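PDB 2RBK: haloacid dehalogenase-like hydrolase from Bacteroides thetaiotaomicron, which probably acts as a magnesium-dependent phosphatase of the haloacid dehalogenase superfamily, captured here with vanadate mimicking the transition state of phosphoryl transfer. Local coordinates for residues F7-T12 / I50-E55; S15-R20 / P245-G250; A28-H33 / Q57-I62; K122-D127 / Y175-D180. One frame throughout, in Å; residues are numbered along the deposited sequence.

In the fold
Contacts 1 and 4 are buried, contacts 2 and 3 only partly so. Contacts 1, 2 and 3 belong to the domain built on the eight-stranded sheet; contact 4 lies where helix 119-128 meets the hairpin of strands 170-172 and 180-182. Contacts 1 and 3 share helix 54-58 and touch through Phe-7 and Leu-29. Contact 2 joins contact 1 through the salt bridge of Arg-20 with Glu-55, and its Phe-16 packs on Tyr-175 of contact 4. Chemistry follows place: contact 1 combines aliphatic packing with metal ligands, contact 4 is apolar and aromatic, and contacts 2 and 3 add carboxylate bonds and bridging waters to a small packed part, in contact 3 Leu-61.

Contact 1: F7-T12 / I50-E55; sequences FDIDGT and INNLSE. With MG (magnesium ion), chain B; VN4 (oxido(dioxo)vanadium), chain C.
Ile-9, in the loop after strand 4-7, meets Leu-53 and Ile-50 of the turn that leads to helix 54-58. This is the tight part: Ile-9 CD1 lies 3.8 Å from Leu-53 CD1, with CG2 of Ile-50 farther off. Ile-41 of strand 38-42 touches both Ile-9 and Leu-53 and adds to the apolar patch. The other branch of Ile-9, CG2 anti to the backbone N, meets the amide of Asn-52, its nearest atom ND2 at 3.6 Å. The polar side is looser. Asn-52 ND2 stands 3.5 Å from Asp-10 OD1, amide and carboxylate planes 43° apart, while Asn-52 OD1 is buried without a partner in the model. The firmer hold on Asp-10 is a salt bridge from OD2 to Arg-45. Behind Ile-9 the loop carries the active site. Asp-8 divides its carboxylate, OD1 lying 2.1 Å from the magnesium ion and OD2 2.0 Å from the vanadium; Thr-12 OG1 donates to the anti lone pair of OD1. Asp-10 offers the magnesium its carbonyl O, and Asp-211 completes the protein ligands. Backbone N of Ile-9 and of Asp-10 donate to VN4 O1, at 2.9 and 3.0 Å. A water 2.1 Å from the vanadium lies across the metal from Asp-8 OD2. With the three vanadate oxygens between them, these apical oxygens complete a trigonal bipyramid, consistent with in-line transfer through an aspartyl-phosphate intermediate as in the superfamily.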
loop_
_atom_site.group_PDB
_atom_site.type_symbol
_atom_site.label_atom_id
_atom_site.label_comp_id
_atom_site.label_asym_id
_atom_site.label_seq_id
_atom_site.Cartn_x
_atom_site.Cartn_y
_atom_site.Cartn_z
ATOM N N PHE A 7 -8.014 0.442 4.880
ATOM C CA PHE A 7 -6.863 0.475 5.792
ATOM C C PHE A 7 -5.561 0.215 5.040
ATOM O O PHE A 7 -5.369 -0.854 4.462
ATOM C CB PHE A 7 -6.978 -0.589 6.850
ATOM C CG PHE A 7 -8.120 -0.401 7.802
ATOM C CD1 PHE A 7 -9.316 -1.053 7.637
ATOM C CD2 PHE A 7 -8.003 0.475 8.891
ATOM C CE1 PHE A 7 -10.365 -0.882 8.527
ATOM C CE2 PHE A 7 -9.061 0.649 9.760
ATOM C CZ PHE A 7 -10.241 -0.029 9.589
ATOM N N ASP A 8 -4.624 1.174 5.149
ATOM C CA ASP A 8 -3.233 0.846 4.903
ATOM C C ASP A 8 -2.779 -0.218 5.887
ATOM O O ASP A 8 -3.340 -0.372 6.965
ATOM C CB ASP A 8 -2.410 2.112 5.078
ATOM C CG ASP A 8 -0.948 1.936 4.927
ATOM O OD1 ASP A 8 -0.202 2.397 5.824
ATOM O OD2 ASP A 8 -0.517 1.338 3.901
ATOM N N ILE A 9 -1.730 -0.970 5.505
ATOM C CA ILE A 9 -1.209 -1.987 6.417
ATOM C C ILE A 9 -0.066 -1.373 7.263
ATOM O O ILE A 9 -0.215 -1.221 8.488
ATOM C CB ILE A 9 -0.687 -3.255 5.714
ATOM C CG1 ILE A 9 -1.773 -3.914 4.884
ATOM C CG2 ILE A 9 -0.093 -4.182 6.736
ATOM C CD1 ILE A 9 -1.233 -5.048 4.009
ATOM N N ASP A 10 1.057 -1.086 6.653
ATOM C CA ASP A 10 2.271 -0.792 7.438
ATOM C C ASP A 10 2.187 0.582 8.094
ATOM O O ASP A 10 2.029 1.599 7.447
ATOM C CB ASP A 10 3.471 -0.913 6.537
ATOM C CG ASP A 10 3.601 -2.308 6.000
ATOM O OD1 ASP A 10 3.911 -3.203 6.811
ATOM O OD2 ASP A 10 3.322 -2.517 4.791
ATOM N N GLY A 11 2.268 0.629 9.408
ATOM C CA GLY A 11 2.141 1.821 10.204
ATOM C C GLY A 11 0.716 2.217 10.484
ATOM O O GLY A 11 0.493 3.240 11.145
ATOM N N THR A 12 -0.257 1.437 10.028
ATOM C CA THR A 12 -1.689 1.767 10.175
ATOM C C THR A 12 -2.406 0.614 10.874
ATOM O O THR A 12 -2.985 0.820 11.956
ATOM C CB THR A 12 -2.263 2.109 8.788
ATOM O OG1 THR A 12 -1.590 3.259 8.281
ATOM C CG2 THR A 12 -3.779 2.411 8.915
ATOM N N ILE A 50 2.113 -9.965 1.448
ATOM C CA ILE A 50 1.183 -9.659 2.554
ATOM C C ILE A 50 1.199 -10.861 3.480
ATOM O O ILE A 50 0.357 -11.782 3.397
ATOM C CB ILE A 50 -0.216 -9.290 2.045
ATOM C CG1 ILE A 50 -0.157 -8.073 1.162
ATOM C CG2 ILE A 50 -1.138 -9.070 3.250
ATOM C CD1 ILE A 50 -1.474 -7.679 0.536
ATOM N N ASN A 51 2.177 -10.894 4.379
ATOM C CA ASN A 51 2.459 -12.008 5.282
ATOM C C ASN A 51 2.180 -11.594 6.722
ATOM O O ASN A 51 2.561 -12.329 7.629
ATOM C CB ASN A 51 3.910 -12.499 5.132
ATOM C CG ASN A 51 4.908 -11.498 5.704
ATOM O OD1 ASN A 51 4.632 -10.313 5.866
ATOM N ND2 ASN A 51 6.130 -11.946 6.022
ATOM N N ASN A 52 1.516 -10.461 6.933
ATOM C CA ASN A 52 1.423 -9.839 8.279
ATOM C C ASN A 52 -0.006 -9.588 8.696
ATOM O O ASN A 52 -0.237 -8.907 9.687
ATOM C CB ASN A 52 2.308 -8.592 8.295
ATOM C CG ASN A 52 1.933 -7.537 7.278
ATOM O OD1 ASN A 52 1.045 -7.780 6.421
ATOM N ND2 ASN A 52 2.664 -6.429 7.326
ATOM N N LEU A 53 -1.010 -10.182 7.985
ATOM C CA LEU A 53 -2.388 -9.979 8.252
ATOM C C LEU A 53 -3.128 -11.218 8.721
ATOM O O LEU A 53 -4.360 -11.235 8.777
ATOM C CB LEU A 53 -3.165 -9.381 7.067
ATOM C CG LEU A 53 -2.719 -8.009 6.612
ATOM C CD1 LEU A 53 -3.659 -7.589 5.466
ATOM C CD2 LEU A 53 -2.753 -7.022 7.755
ATOM N N SER A 54 -2.426 -12.313 9.096
ATOM C CA SER A 54 -3.118 -13.559 9.417
ATOM C C SER A 54 -4.144 -13.415 10.515
ATOM O O SER A 54 -5.145 -14.081 10.480
ATOM C CB SER A 54 -2.132 -14.675 9.745
ATOM O OG SER A 54 -1.383 -14.398 10.887
ATOM N N GLU A 55 -3.914 -12.552 11.481
ATOM C CA GLU A 55 -4.933 -12.411 12.514
ATOM C C GLU A 55 -6.294 -11.968 11.977
ATOM O O GLU A 55 -7.381 -12.446 12.379
ATOM C CB GLU A 55 -4.455 -11.461 13.608
ATOM C CG GLU A 55 -3.225 -12.007 14.303
ATOM C CD GLU A 55 -2.388 -10.926 14.910
ATOM O OE1 GLU A 55 -2.111 -9.938 14.206
ATOM O OE2 GLU A 55 -1.966 -11.039 16.040
HETATM MG MG MG B . 1.809 2.828 5.770
HETATM V V VN4 C . 1.159 0.392 3.284
HETATM O O1 VN4 C . 0.537 -1.094 3.702
HETATM O O2 VN4 C . 2.136 1.309 4.424
HETATM O O3 VN4 C . 1.480 0.937 1.559
HETATM O O HOH W 1 1.491 4.148 4.176
HETATM O O HOH W 2 3.802 3.348 6.068
HETATM O O HOH W 3 2.768 -0.871 2.711
#

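Contact 2: S15-R20 / P245-G250; sequences SFETHR and PIDEDG
Ser-15 OG is gripped from both segments: it donates to Asp-247 OD2 in a short bond of 2.6 Å and accepts from backbone N-H groups of its own loop. The bond from Thr-18 N is nearly straight (164°), whereas that from Glu-17 N is weak. With OG anti to the backbone N (chi1 172°), the hydroxyl can reach Asp-247, whose OD2 is met on the syn side, 24° out of the carboxylate plane. Thr-18 approaches the same oxygen tip to tip, its methyl CG2 3.7 Å from OD2. Two waters extend the link. One donates to both Asp-247 OD2 and Glu-17 OE1, and so probably eases the repulsion between two acidic groups, although Glu-17 is modelled in two conformers. The other accepts from Thr-18 OG1 and donates to Arg-20 O and to Asp-247 OD1. On the buried side the methyl CD1 of Ile-246, its side chain extended, packs on backbone, 3.6 Å from Ser-15 N and against Thr-12 O. Ile-246 N is hydrogen-bonded to Gln-230. The bond from Thr-18 N makes an ST motif at Ser-15, and that from Arg-20 N to Thr-18 OG1 an ST turn; with the backbone bonds Ser-15 N to Arg-20 O and His-19 N to Ser-15 O they organise the connection after the first strand, the region that in haloacid dehalogenase folds holds the squiggle and flap.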
loop_
_atom_site.group_PDB
_atom_site.type_symbol
_atom_site.label_atom_id
_atom_site.label_comp_id
_atom_site.label_asym_id
_atom_site.label_seq_id
_atom_site.Cartn_x
_atom_site.Cartn_y
_atom_site.Cartn_z
ATOM N N SER A 15 2.133 -2.337 13.406
ATOM C CA SER A 15 3.117 -1.451 13.964
ATOM C C SER A 15 4.506 -1.685 13.409
ATOM O O SER A 15 4.961 -2.830 13.389
ATOM C CB SER A 15 3.137 -1.687 15.466
ATOM O OG SER A 15 4.222 -0.984 16.058
ATOM N N PHE A 16 5.240 -0.642 13.056
ATOM C CA PHE A 16 6.622 -0.777 12.638
ATOM C C PHE A 16 7.488 -1.116 13.840
ATOM O O PHE A 16 8.558 -1.696 13.685
ATOM C CB PHE A 16 7.140 0.509 12.006
ATOM C CG PHE A 16 6.716 0.736 10.598
ATOM C CD1 PHE A 16 7.193 -0.028 9.570
ATOM C CD2 PHE A 16 5.807 1.756 10.248
ATOM C CE1 PHE A 16 6.819 0.211 8.239
ATOM C CE2 PHE A 16 5.499 1.941 8.944
ATOM C CZ PHE A 16 5.942 1.209 7.896
ATOM N N GLU A 17 7.053 -0.714 15.020
ATOM C CA GLU A 17 7.893 -0.913 16.230
ATOM C C GLU A 17 7.736 -2.318 16.775
ATOM O O GLU A 17 8.745 -2.912 17.188
ATOM C CB GLU A 17 7.591 0.257 17.177
ATOM C CG GLU A 17 7.963 1.648 16.639
ATOM C CD GLU A 17 7.039 2.359 15.678
ATOM O OE1 GLU A 17 5.792 2.150 15.575
ATOM O OE2 GLU A 17 7.600 3.209 14.923
ATOM N N THR A 18 6.526 -2.888 16.745
ATOM C CA THR A 18 6.325 -4.217 17.241
ATOM C C THR A 18 6.200 -5.249 16.137
ATOM O O THR A 18 6.282 -6.450 16.372
ATOM C CB THR A 18 5.060 -4.334 18.094
ATOM O OG1 THR A 18 3.937 -4.198 17.227
ATOM C CG2 THR A 18 4.921 -3.258 19.191
ATOM N N HIS A 19 5.899 -4.892 14.908
ATOM C CA HIS A 19 5.598 -5.771 13.807
ATOM C C HIS A 19 4.319 -6.591 14.016
ATOM O O HIS A 19 4.127 -7.645 13.424
ATOM C CB HIS A 19 6.771 -6.673 13.412
ATOM C CG HIS A 19 7.974 -5.786 13.187
ATOM N ND1 HIS A 19 8.082 -4.885 12.144
ATOM C CD2 HIS A 19 9.100 -5.666 13.965
ATOM C CE1 HIS A 19 9.265 -4.265 12.276
ATOM N NE2 HIS A 19 9.911 -4.719 13.371
ATOM N N ARG A 20 3.401 -6.116 14.862
ATOM C CA ARG A 20 2.158 -6.721 15.173
ATOM C C ARG A 20 0.988 -5.741 15.040
ATOM O O ARG A 20 1.159 -4.532 15.149
ATOM C CB ARG A 20 2.165 -7.309 16.610
ATOM C CG ARG A 20 3.355 -8.250 16.857
ATOM C CD ARG A 20 3.234 -9.485 15.976
ATOM N NE ARG A 20 1.965 -10.245 16.145
ATOM C CZ ARG A 20 1.786 -11.250 16.963
ATOM N NH1 ARG A 20 2.769 -11.717 17.741
ATOM N NH2 ARG A 20 0.587 -11.808 16.986
ATOM N N PRO A 245 -1.375 7.719 18.044
ATOM C CA PRO A 245 -0.422 6.781 17.481
ATOM C C PRO A 245 -0.937 5.362 17.404
ATOM O O PRO A 245 -1.783 4.945 18.217
ATOM C CB PRO A 245 0.813 6.883 18.423
ATOM C CG PRO A 245 0.682 8.300 18.964
ATOM C CD PRO A 245 -0.802 8.494 19.167
ATOM N N ILE A 246 -0.379 4.595 16.468
ATOM C CA ILE A 246 -0.850 3.231 16.244
ATOM C C ILE A 246 -0.853 2.415 17.513
ATOM O O ILE A 246 -1.807 1.686 17.797
ATOM C CB ILE A 246 -0.021 2.561 15.119
ATOM C CG1 ILE A 246 -0.595 1.163 14.841
ATOM C CG2 ILE A 246 1.468 2.521 15.364
ATOM C CD1 ILE A 246 -0.064 0.530 13.616
ATOM N N ASP A 247 0.195 2.484 18.339
ATOM C CA ASP A 247 0.325 1.656 19.550
ATOM C C ASP A 247 -0.309 2.312 20.766
ATOM O O ASP A 247 -0.114 1.833 21.893
ATOM C CB ASP A 247 1.795 1.211 19.734
ATOM C CG ASP A 247 2.126 0.061 18.794
ATOM O OD1 ASP A 247 1.319 -0.863 18.531
ATOM O OD2 ASP A 247 3.278 -0.005 18.323
ATOM N N GLU A 248 -1.085 3.372 20.588
ATOM C CA GLU A 248 -1.943 3.957 21.591
ATOM C C GLU A 248 -3.411 3.919 21.108
ATOM O O GLU A 248 -4.186 4.861 21.266
ATOM C CB GLU A 248 -1.505 5.384 21.893
ATOM C CG GLU A 248 -0.105 5.480 22.465
ATOM C CD GLU A 248 0.421 6.868 22.673
ATOM O OE1 GLU A 248 -0.322 7.855 22.573
ATOM O OE2 GLU A 248 1.623 7.027 22.829
ATOM N N ASP A 249 -3.745 2.777 20.510
ATOM C CA ASP A 249 -5.147 2.472 20.147
ATOM C C ASP A 249 -5.656 3.440 19.065
ATOM O O ASP A 249 -6.853 3.705 19.016
ATOM C CB ASP A 249 -6.058 2.494 21.360
ATOM C CG ASP A 249 -5.562 1.609 22.481
ATOM O OD1 ASP A 249 -5.629 0.398 22.315
ATOM O OD2 ASP A 249 -4.998 2.073 23.503
ATOM N N GLY A 250 -4.808 3.917 18.162
ATOM C CA GLY A 250 -5.257 4.902 17.179
ATOM C C GLY A 250 -6.430 4.445 16.342
ATOM O O GLY A 250 -7.369 5.235 16.116
HETATM O O HOH W 4 4.571 2.285 17.961
HETATM O O HOH W 5 1.401 -3.479 17.983
#

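Contact 3: A28-H33 / Q57-I62; sequences ALEAAH and QDRNLI
The guanidinium of Arg-59 receives Glu-30 OE2 at its edge, in plane, while the carboxylate of Glu-30 is turned 87° against it. The salt bridge runs through a single hydrogen bond: NH1 donates to OE2 over 2.9 Å in a nearly straight bond (166°), arriving from above the carboxylate plane. Arg-59 is modelled in two conformers, so the bridge may be held only part of the time. The other flat group, the His-33 ring, has a water at its edge, in plane, 2.6 Å from ND1; this water donates to Leu-61 O. Leu-61 CD2 stands oblique to the ring and 3.7 Å from His-33 CB. Both segments belong to the Rossmann-like core of the haloacid dehalogenase fold, where helix 23-34 connects the parallel strands 4-7 and 38-42 and helix 54-58 precedes the next parallel strand, 64-67. Helix 54-58 finishes in a Schellman motif: Asn-60 takes a positive phi and two bonds run back into the last turn, one of them from Asn-60 N to Gln-57 O, bringing Leu-61 against helix 23-34. Leu-61 is the buried centre of the contact. Its CD1 lies 4.0 Å from Glu-30 CG and 4.3 Å from Leu-29 CB. The bend at chi2 (-81°) brings CD of Glu-30 toward Leu-61 CD2; the two side chains cross at about a right angle. Leu-56 touches both Leu-29 and Leu-61, and Leu-29 reaches Ile-39 of strand 38-42 and Met-255 of helix 250-258. A second water lies 2.7 Å from Glu-30 OE2, donating to it and to Arg-59 O.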
loop_
_atom_site.group_PDB
_atom_site.type_symbol
_atom_site.label_atom_id
_atom_site.label_comp_id
_atom_site.label_asym_id
_atom_site.label_seq_id
_atom_site.Cartn_x
_atom_site.Cartn_y
_atom_site.Cartn_z
ATOM N N ALA A 28 -11.684 -3.738 17.263
ATOM C CA ALA A 28 -12.442 -2.744 16.538
ATOM C C ALA A 28 -12.947 -3.284 15.215
ATOM O O ALA A 28 -14.088 -3.016 14.826
ATOM C CB ALA A 28 -11.564 -1.486 16.335
ATOM N N LEU A 29 -12.110 -4.012 14.490
ATOM C CA LEU A 29 -12.521 -4.558 13.189
ATOM C C LEU A 29 -13.553 -5.650 13.394
ATOM O O LEU A 29 -14.488 -5.770 12.568
ATOM C CB LEU A 29 -11.305 -4.947 12.344
ATOM C CG LEU A 29 -10.723 -3.847 11.494
ATOM C CD1 LEU A 29 -10.254 -2.653 12.285
ATOM C CD2 LEU A 29 -9.441 -4.348 10.782
ATOM N N GLU A 30 -13.447 -6.459 14.433
ATOM C CA GLU A 30 -14.512 -7.441 14.740
ATOM C C GLU A 30 -15.836 -6.720 14.942
ATOM O O GLU A 30 -16.881 -7.128 14.401
ATOM C CB GLU A 30 -14.137 -8.232 15.996
ATOM C CG GLU A 30 -13.166 -9.371 15.776
ATOM C CD GLU A 30 -13.782 -10.643 15.253
ATOM O OE1 GLU A 30 -15.031 -10.800 15.106
ATOM O OE2 GLU A 30 -13.018 -11.564 14.869
ATOM N N ALA A 31 -15.798 -5.634 15.739
ATOM C CA ALA A 31 -17.039 -4.932 16.026
ATOM C C ALA A 31 -17.617 -4.289 14.753
ATOM O O ALA A 31 -18.816 -4.323 14.517
ATOM C CB ALA A 31 -16.787 -3.857 17.081
ATOM N N ALA A 32 -16.743 -3.713 13.909
ATOM C CA ALA A 32 -17.206 -3.067 12.677
ATOM C C ALA A 32 -17.787 -4.103 11.723
ATOM O O ALA A 32 -18.807 -3.862 11.055
ATOM C CB ALA A 32 -16.090 -2.299 12.047
ATOM N N HIS A 33 -17.154 -5.254 11.634
ATOM C CA HIS A 33 -17.635 -6.324 10.735
ATOM C C HIS A 33 -19.060 -6.717 11.084
ATOM O O HIS A 33 -19.929 -6.906 10.232
ATOM C CB HIS A 33 -16.700 -7.534 10.874
ATOM C CG HIS A 33 -17.244 -8.737 10.126
ATOM N ND1 HIS A 33 -17.105 -8.895 8.791
ATOM C CD2 HIS A 33 -17.956 -9.787 10.620
ATOM C CE1 HIS A 33 -17.746 -10.050 8.465
ATOM N NE2 HIS A 33 -18.264 -10.600 9.547
ATOM N N GLN A 57 -7.138 -12.181 8.650
ATOM C CA GLN A 57 -7.510 -13.137 7.634
ATOM C C GLN A 57 -8.129 -14.416 8.236
ATOM O O GLN A 57 -9.159 -14.884 7.745
ATOM C CB GLN A 57 -6.326 -13.520 6.756
ATOM C CG GLN A 57 -5.869 -12.299 5.925
ATOM C CD GLN A 57 -4.523 -12.557 5.285
ATOM O OE1 GLN A 57 -3.678 -13.160 5.894
ATOM N NE2 GLN A 57 -4.352 -11.973 4.097
ATOM N N ASP A 58 -7.522 -14.894 9.307
ATOM C CA ASP A 58 -8.047 -16.126 9.935
ATOM C C ASP A 58 -9.378 -15.844 10.599
ATOM O O ASP A 58 -10.150 -16.787 10.822
ATOM C CB ASP A 58 -7.041 -16.624 10.949
ATOM C CG ASP A 58 -5.744 -17.148 10.376
ATOM O OD1 ASP A 58 -5.653 -17.344 9.158
ATOM O OD2 ASP A 58 -4.797 -17.369 11.117
ATOM N N ARG A 59 -9.668 -14.600 10.948
ATOM C CA ARG A 59 -10.950 -14.172 11.517
ATOM C C ARG A 59 -11.946 -13.834 10.422
ATOM O O ARG A 59 -13.085 -13.464 10.724
ATOM C CB ARG A 59 -10.743 -12.991 12.484
ATOM C CG ARG A 59 -10.240 -13.435 13.828
ATOM C CD ARG A 59 -9.801 -12.282 14.733
ATOM N NE ARG A 59 -9.373 -12.793 16.034
ATOM C CZ ARG A 59 -10.151 -13.040 17.049
ATOM N NH1 ARG A 59 -11.467 -12.823 17.005
ATOM N NH2 ARG A 59 -9.620 -13.522 18.153
ATOM N N ASN A 60 -11.567 -13.919 9.153
ATOM C CA ASN A 60 -12.461 -13.665 8.031
ATOM C C ASN A 60 -13.082 -12.277 8.071
ATOM O O ASN A 60 -14.237 -12.083 7.767
ATOM C CB ASN A 60 -13.496 -14.758 7.904
ATOM C CG ASN A 60 -12.857 -16.043 7.418
ATOM O OD1 ASN A 60 -12.356 -16.038 6.285
ATOM N ND2 ASN A 60 -12.840 -17.052 8.317
ATOM N N LEU A 61 -12.246 -11.290 8.423
ATOM C CA LEU A 61 -12.696 -9.904 8.575
ATOM C C LEU A 61 -12.462 -9.002 7.358
ATOM O O LEU A 61 -12.992 -7.899 7.344
ATOM C CB LEU A 61 -11.960 -9.234 9.770
ATOM C CG LEU A 61 -12.300 -9.894 11.108
ATOM C CD1 LEU A 61 -11.443 -9.279 12.205
ATOM C CD2 LEU A 61 -13.788 -9.821 11.462
ATOM N N ILE A 62 -11.705 -9.431 6.363
ATOM C CA ILE A 62 -11.382 -8.597 5.206
ATOM C C ILE A 62 -12.275 -8.967 4.038
ATOM O O ILE A 62 -12.388 -10.133 3.685
ATOM C CB ILE A 62 -9.894 -8.715 4.847
ATOM C CG1 ILE A 62 -9.007 -8.191 5.988
ATOM C CG2 ILE A 62 -9.589 -8.019 3.531
ATOM C CD1 ILE A 62 -7.589 -8.661 5.910
HETATM O O HOH W 6 -14.171 -13.537 13.370
HETATM O O HOH W 7 -15.660 -7.290 7.304
#

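Contact 4: K122-D127 / Y175-D180; sequences KKIFYD and YPAFAD
Tyr-175 opens a type I beta turn against Ile-124, its CE2 3.4 Å from Ile-124 CG2. The turn runs from Tyr-175 to Phe-178 in the hairpin between strands 170-172 and 180-182, and it packs on helix 119-128, probably within the cap that haloacid dehalogenase phosphatases place over the active site. Next to the turn, Trp-174 lines the vanadate pocket. Ala-177 comes closest of all: its CB sits 3.3 Å from Ile-124 CD1, a close approach for two methyl carbons. Ile-124 chi2 (133°) is off a staggered value, consistent with local strain. Its helix widens here into a pi-type turn, with Asp-127 N bonded to Lys-122 O. Phe-178 follows and takes two partners. At its edge lies Ile-124 CG2, 3.6 Å from CE2; over one face Phe-125 brings its edge in a T-shaped (edge-to-face) stack, centroids 5.0 Å apart and planes at 65°. Phe-153 meets both rings. Phe-125 CE1 makes the approach, toward the rim at Phe-178 CZ, 3.4 Å away.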
loop_
_atom_site.group_PDB
_atom_site.type_symbol
_atom_site.label_atom_id
_atom_site.label_comp_id
_atom_site.label_asym_id
_atom_site.label_seq_id
_atom_site.Cartn_x
_atom_site.Cartn_y
_atom_site.Cartn_z
ATOM N N LYS A 122 18.061 -5.950 2.409
ATOM C CA LYS A 122 18.218 -6.768 3.597
ATOM C C LYS A 122 17.645 -6.160 4.876
ATOM O O LYS A 122 16.848 -6.656 5.660
ATOM C CB LYS A 122 19.754 -6.902 3.816
ATOM C CG LYS A 122 20.035 -7.688 5.097
ATOM C CD LYS A 122 21.538 -7.782 5.324
ATOM C CE LYS A 122 21.880 -8.588 6.563
ATOM N NZ LYS A 122 21.615 -7.767 7.758
ATOM N N LYS A 123 18.195 -4.952 5.030
ATOM C CA LYS A 123 17.956 -4.193 6.244
ATOM C C LYS A 123 16.453 -3.950 6.381
ATOM O O LYS A 123 15.843 -4.198 7.430
ATOM C CB LYS A 123 18.778 -2.900 6.201
ATOM C CG LYS A 123 18.741 -1.876 7.314
ATOM C CD LYS A 123 19.651 -0.702 6.920
ATOM C CE LYS A 123 19.218 0.587 7.623
ATOM N NZ LYS A 123 19.917 0.670 8.937
ATOM N N ILE A 124 15.862 -3.456 5.275
ATOM C CA ILE A 124 14.499 -2.943 5.326
ATOM C C ILE A 124 13.510 -4.053 5.073
ATOM O O ILE A 124 12.639 -4.360 5.883
ATOM C CB ILE A 124 14.385 -1.767 4.338
ATOM C CG1 ILE A 124 15.262 -0.611 4.717
ATOM C CG2 ILE A 124 12.920 -1.297 4.197
ATOM C CD1 ILE A 124 16.122 0.083 3.739
ATOM N N PHE A 125 13.537 -4.704 3.912
ATOM C CA PHE A 125 12.483 -5.659 3.630
ATOM C C PHE A 125 12.563 -6.919 4.463
ATOM O O PHE A 125 11.517 -7.419 4.918
ATOM C CB PHE A 125 12.527 -6.024 2.136
ATOM C CG PHE A 125 11.581 -5.215 1.278
ATOM C CD1 PHE A 125 11.644 -3.845 1.233
ATOM C CD2 PHE A 125 10.603 -5.804 0.523
ATOM C CE1 PHE A 125 10.734 -3.085 0.535
ATOM C CE2 PHE A 125 9.662 -5.076 -0.191
ATOM C CZ PHE A 125 9.735 -3.705 -0.192
ATOM N N TYR A 126 13.733 -7.482 4.721
ATOM C CA TYR A 126 13.771 -8.775 5.379
ATOM C C TYR A 126 13.872 -8.658 6.895
ATOM O O TYR A 126 13.056 -9.112 7.685
ATOM C CB TYR A 126 14.979 -9.586 4.834
ATOM C CG TYR A 126 14.930 -9.760 3.327
ATOM C CD1 TYR A 126 13.750 -9.730 2.633
ATOM C CD2 TYR A 126 16.087 -9.969 2.599
ATOM C CE1 TYR A 126 13.705 -9.892 1.288
ATOM C CE2 TYR A 126 16.073 -10.129 1.224
ATOM C CZ TYR A 126 14.864 -10.079 0.577
ATOM O OH TYR A 126 14.793 -10.246 -0.792
ATOM N N ASP A 127 14.959 -8.053 7.367
ATOM C CA ASP A 127 15.256 -8.109 8.795
ATOM C C ASP A 127 14.270 -7.263 9.612
ATOM O O ASP A 127 14.008 -7.637 10.751
ATOM C CB ASP A 127 16.671 -7.645 9.116
ATOM C CG ASP A 127 17.692 -8.645 8.608
ATOM O OD1 ASP A 127 17.283 -9.766 8.202
ATOM O OD2 ASP A 127 18.859 -8.229 8.601
ATOM N N TYR A 175 7.606 4.027 3.011
ATOM C CA TYR A 175 8.771 3.862 3.843
ATOM C C TYR A 175 9.916 4.700 3.242
ATOM O O TYR A 175 9.925 4.719 1.977
ATOM C CB TYR A 175 9.179 2.384 3.979
ATOM C CG TYR A 175 10.186 2.093 5.044
ATOM C CD1 TYR A 175 9.770 1.963 6.373
ATOM C CD2 TYR A 175 11.540 1.958 4.762
ATOM C CE1 TYR A 175 10.680 1.696 7.379
ATOM C CE2 TYR A 175 12.445 1.699 5.749
ATOM C CZ TYR A 175 12.002 1.560 7.059
ATOM O OH TYR A 175 12.939 1.314 8.025
ATOM N N PRO A 176 10.785 5.351 3.960
ATOM C CA PRO A 176 11.720 6.273 3.245
ATOM C C PRO A 176 12.758 5.636 2.336
ATOM O O PRO A 176 13.420 6.200 1.413
ATOM C CB PRO A 176 12.341 7.035 4.449
ATOM C CG PRO A 176 11.446 6.757 5.593
ATOM C CD PRO A 176 10.877 5.354 5.445
ATOM N N ALA A 177 13.125 4.349 2.476
ATOM C CA ALA A 177 14.265 3.997 1.626
ATOM C C ALA A 177 14.012 3.610 0.177
ATOM O O ALA A 177 14.919 3.295 -0.635
ATOM C CB ALA A 177 14.926 2.796 2.315
ATOM N N PHE A 178 12.759 3.632 -0.239
ATOM C CA PHE A 178 12.363 3.134 -1.554
ATOM C C PHE A 178 11.036 3.733 -1.938
ATOM O O PHE A 178 10.371 4.314 -1.095
ATOM C CB PHE A 178 12.253 1.630 -1.473
ATOM C CG PHE A 178 11.235 1.057 -0.478
ATOM C CD1 PHE A 178 9.932 0.825 -0.883
ATOM C CD2 PHE A 178 11.582 0.727 0.851
ATOM C CE1 PHE A 178 9.010 0.282 0.007
ATOM C CE2 PHE A 178 10.664 0.178 1.746
ATOM C CZ PHE A 178 9.371 -0.041 1.298
ATOM N N ALA A 179 10.657 3.553 -3.189
ATOM C CA ALA A 179 9.387 4.052 -3.702
ATOM C C ALA A 179 8.713 2.939 -4.499
ATOM O O ALA A 179 9.395 2.078 -5.035
ATOM C CB ALA A 179 9.599 5.293 -4.572
ATOM N N ASP A 180 7.396 3.040 -4.661
ATOM C CA ASP A 180 6.625 2.167 -5.515
ATOM C C ASP A 180 6.182 2.930 -6.756
ATOM O O ASP A 180 5.631 4.032 -6.636
ATOM C CB ASP A 180 5.371 1.662 -4.802
ATOM C CG ASP A 180 5.618 0.726 -3.636
ATOM O OD1 ASP A 180 6.592 -0.060 -3.656
ATOM O OD2 ASP A 180 4.739 0.793 -2.710
#